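PDB 3R87: uncharacterized protein from Photobacterium profundum, which probably hydrolyses thioesters as a hotdog-fold member of the 4-hydroxybenzoyl-CoA thioesterase family. Local coordinates for residues Tyr32-Arg35 and Ala36-Val40. Numbering follows the deposited sequence.
Sequences YFER and AREHV
Glu34 and Glu38, one helical turn apart, bring their carboxylates together: Glu34 OE2 lies 2.5 Å from Glu38 OE2, a separation suggesting that one acid group carries a proton. The two carboxylate planes stand 75° apart. Glu34 reaches this position with CG anti to its own N (chi1 -165°) and a bend at chi2, while Glu38 runs extended beyond CG. Across the same turn, Arg37 folds back at chi3 (-59°) and lays one guanidinium face over the backbone, with NH2 3.6 Å from Glu34 CA. No salt bridge joins this pair, since Glu34 OE2 and Arg37 NH2 remain 5.3 Å apart; Arg37 NH1 instead bonds Gln94, whose amide also donates to the Phe33 carbonyl. At the ring edge of His39, CD2 comes within 3.1 Å of Arg35 O, which also accepts the His39 N-H at 3.1 Å from the backbone N. The alpha-helical ladder, each N-H bonding the carbonyl four residues earlier (Arg37 N to Phe33 O, 3.0 Å), brings these side chains onto neighbouring turns. Arg35 forms a salt bridge with Glu16 and His39 a hydrogen bond with Tyr14, both of the second subunit, whose Tyr15 packs on the two glutamates. Phe33 and Ala36 face strands 75-85 and 89-97, seating helix 28-41 against the curved antiparallel sheet in hotdog fashion.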
loop_
_atom_site.group_PDB
_atom_site.type_symbol
_atom_site.label_atom_id
_atom_site.label_comp_id
_atom_site.label_asym_id
_atom_site.label_seq_id
_atom_site.Cartn_x
_atom_site.Cartn_y
_atom_site.Cartn_z
ATOM N N TYR A 32 -1.232 5.142 -9.538
ATOM C CA TYR A 32 -1.562 6.460 -10.050
ATOM C C TYR A 32 -2.200 6.347 -11.436
ATOM O O TYR A 32 -3.118 7.092 -11.753
ATOM C CB TYR A 32 -0.309 7.313 -10.165
ATOM C CG TYR A 32 0.526 7.404 -8.881
ATOM C CD1 TYR A 32 -0.007 7.191 -7.600
ATOM C CD2 TYR A 32 1.878 7.662 -9.001
ATOM C CE1 TYR A 32 0.831 7.198 -6.497
ATOM C CE2 TYR A 32 2.725 7.684 -7.896
ATOM C CZ TYR A 32 2.176 7.417 -6.638
ATOM O OH TYR A 32 3.039 7.371 -5.585
ATOM N N PHE A 33 -1.704 5.402 -12.256
ATOM C CA PHE A 33 -2.286 5.186 -13.556
ATOM C C PHE A 33 -3.726 4.721 -13.437
ATOM O O PHE A 33 -4.579 5.128 -14.217
ATOM C CB PHE A 33 -1.453 4.238 -14.371
ATOM C CG PHE A 33 -0.129 4.757 -14.851
ATOM C CD1 PHE A 33 0.214 6.105 -14.823
ATOM C CD2 PHE A 33 0.792 3.889 -15.422
ATOM C CE1 PHE A 33 1.387 6.582 -15.356
ATOM C CE2 PHE A 33 1.993 4.377 -15.954
ATOM C CZ PHE A 33 2.300 5.713 -15.914
ATOM N N GLU A 34 -4.016 3.844 -12.454
ATOM C CA GLU A 34 -5.369 3.384 -12.212
ATOM C C GLU A 34 -6.284 4.571 -11.870
ATOM O O GLU A 34 -7.389 4.679 -12.429
ATOM C CB GLU A 34 -5.381 2.316 -11.124
ATOM C CG GLU A 34 -6.666 1.535 -11.041
ATOM C CD GLU A 34 -7.858 2.281 -10.385
ATOM O OE1 GLU A 34 -7.660 3.044 -9.485
ATOM O OE2 GLU A 34 -9.027 2.040 -10.756
ATOM N N ARG A 35 -5.843 5.445 -10.970
ATOM C CA ARG A 35 -6.651 6.597 -10.602
ATOM C C ARG A 35 -6.981 7.407 -11.837
ATOM O O ARG A 35 -8.103 7.876 -12.040
ATOM C CB ARG A 35 -5.904 7.494 -9.614
ATOM C CG ARG A 35 -5.521 6.853 -8.302
ATOM C CD ARG A 35 -4.741 7.844 -7.471
ATOM N NE ARG A 35 -4.060 7.199 -6.367
ATOM C CZ ARG A 35 -3.142 7.774 -5.605
ATOM N NH1 ARG A 35 -2.843 9.063 -5.809
ATOM N NH2 ARG A 35 -2.493 7.061 -4.713
ATOM N N ALA A 36 -5.956 7.653 -12.662
ATOM C CA ALA A 36 -6.118 8.513 -13.819
ATOM C C ALA A 36 -7.106 7.895 -14.809
ATOM O O ALA A 36 -7.899 8.645 -15.425
ATOM C CB ALA A 36 -4.763 8.782 -14.435
ATOM N N ARG A 37 -7.075 6.585 -15.020
ATOM C CA ARG A 37 -8.068 5.962 -15.872
ATOM C C ARG A 37 -9.463 6.143 -15.309
ATOM O O ARG A 37 -10.413 6.370 -16.067
ATOM C CB ARG A 37 -7.783 4.489 -16.113
ATOM C CG ARG A 37 -6.504 4.210 -16.847
ATOM C CD ARG A 37 -6.354 2.753 -17.280
ATOM N NE ARG A 37 -6.385 1.823 -16.147
ATOM C CZ ARG A 37 -5.322 1.464 -15.432
ATOM N NH1 ARG A 37 -4.125 1.915 -15.678
ATOM N NH2 ARG A 37 -5.487 0.570 -14.436
ATOM N N GLU A 38 -9.618 6.021 -13.993
ATOM C CA GLU A 38 -10.949 6.244 -13.409
ATOM C C GLU A 38 -11.488 7.609 -13.715
ATOM O O GLU A 38 -12.672 7.757 -13.972
ATOM C CB GLU A 38 -10.956 6.020 -11.896
ATOM C CG GLU A 38 -10.620 4.614 -11.449
ATOM C CD GLU A 38 -11.144 4.331 -10.076
ATOM O OE1 GLU A 38 -12.089 4.978 -9.600
ATOM O OE2 GLU A 38 -10.660 3.371 -9.418
ATOM N N HIS A 39 -10.629 8.623 -13.677
ATOM C CA HIS A 39 -11.076 9.985 -13.966
ATOM C C HIS A 39 -11.442 10.167 -15.420
ATOM O O HIS A 39 -12.313 10.981 -15.717
ATOM C CB HIS A 39 -10.054 11.013 -13.506
ATOM C CG HIS A 39 -10.080 11.171 -12.019
ATOM N ND1 HIS A 39 -10.879 12.075 -11.378
ATOM C CD2 HIS A 39 -9.400 10.553 -11.042
ATOM C CE1 HIS A 39 -10.733 11.952 -10.059
ATOM N NE2 HIS A 39 -9.834 11.006 -9.827
ATOM N N VAL A 40 -10.821 9.445 -16.357
ATOM C CA VAL A 40 -11.245 9.473 -17.758
ATOM C C VAL A 40 -12.616 8.841 -17.883
ATOM O O VAL A 40 -13.513 9.372 -18.577
ATOM C CB VAL A 40 -10.231 8.821 -18.669
ATOM C CG1 VAL A 40 -10.764 8.711 -20.089
ATOM C CG2 VAL A 40 -8.932 9.540 -18.645
#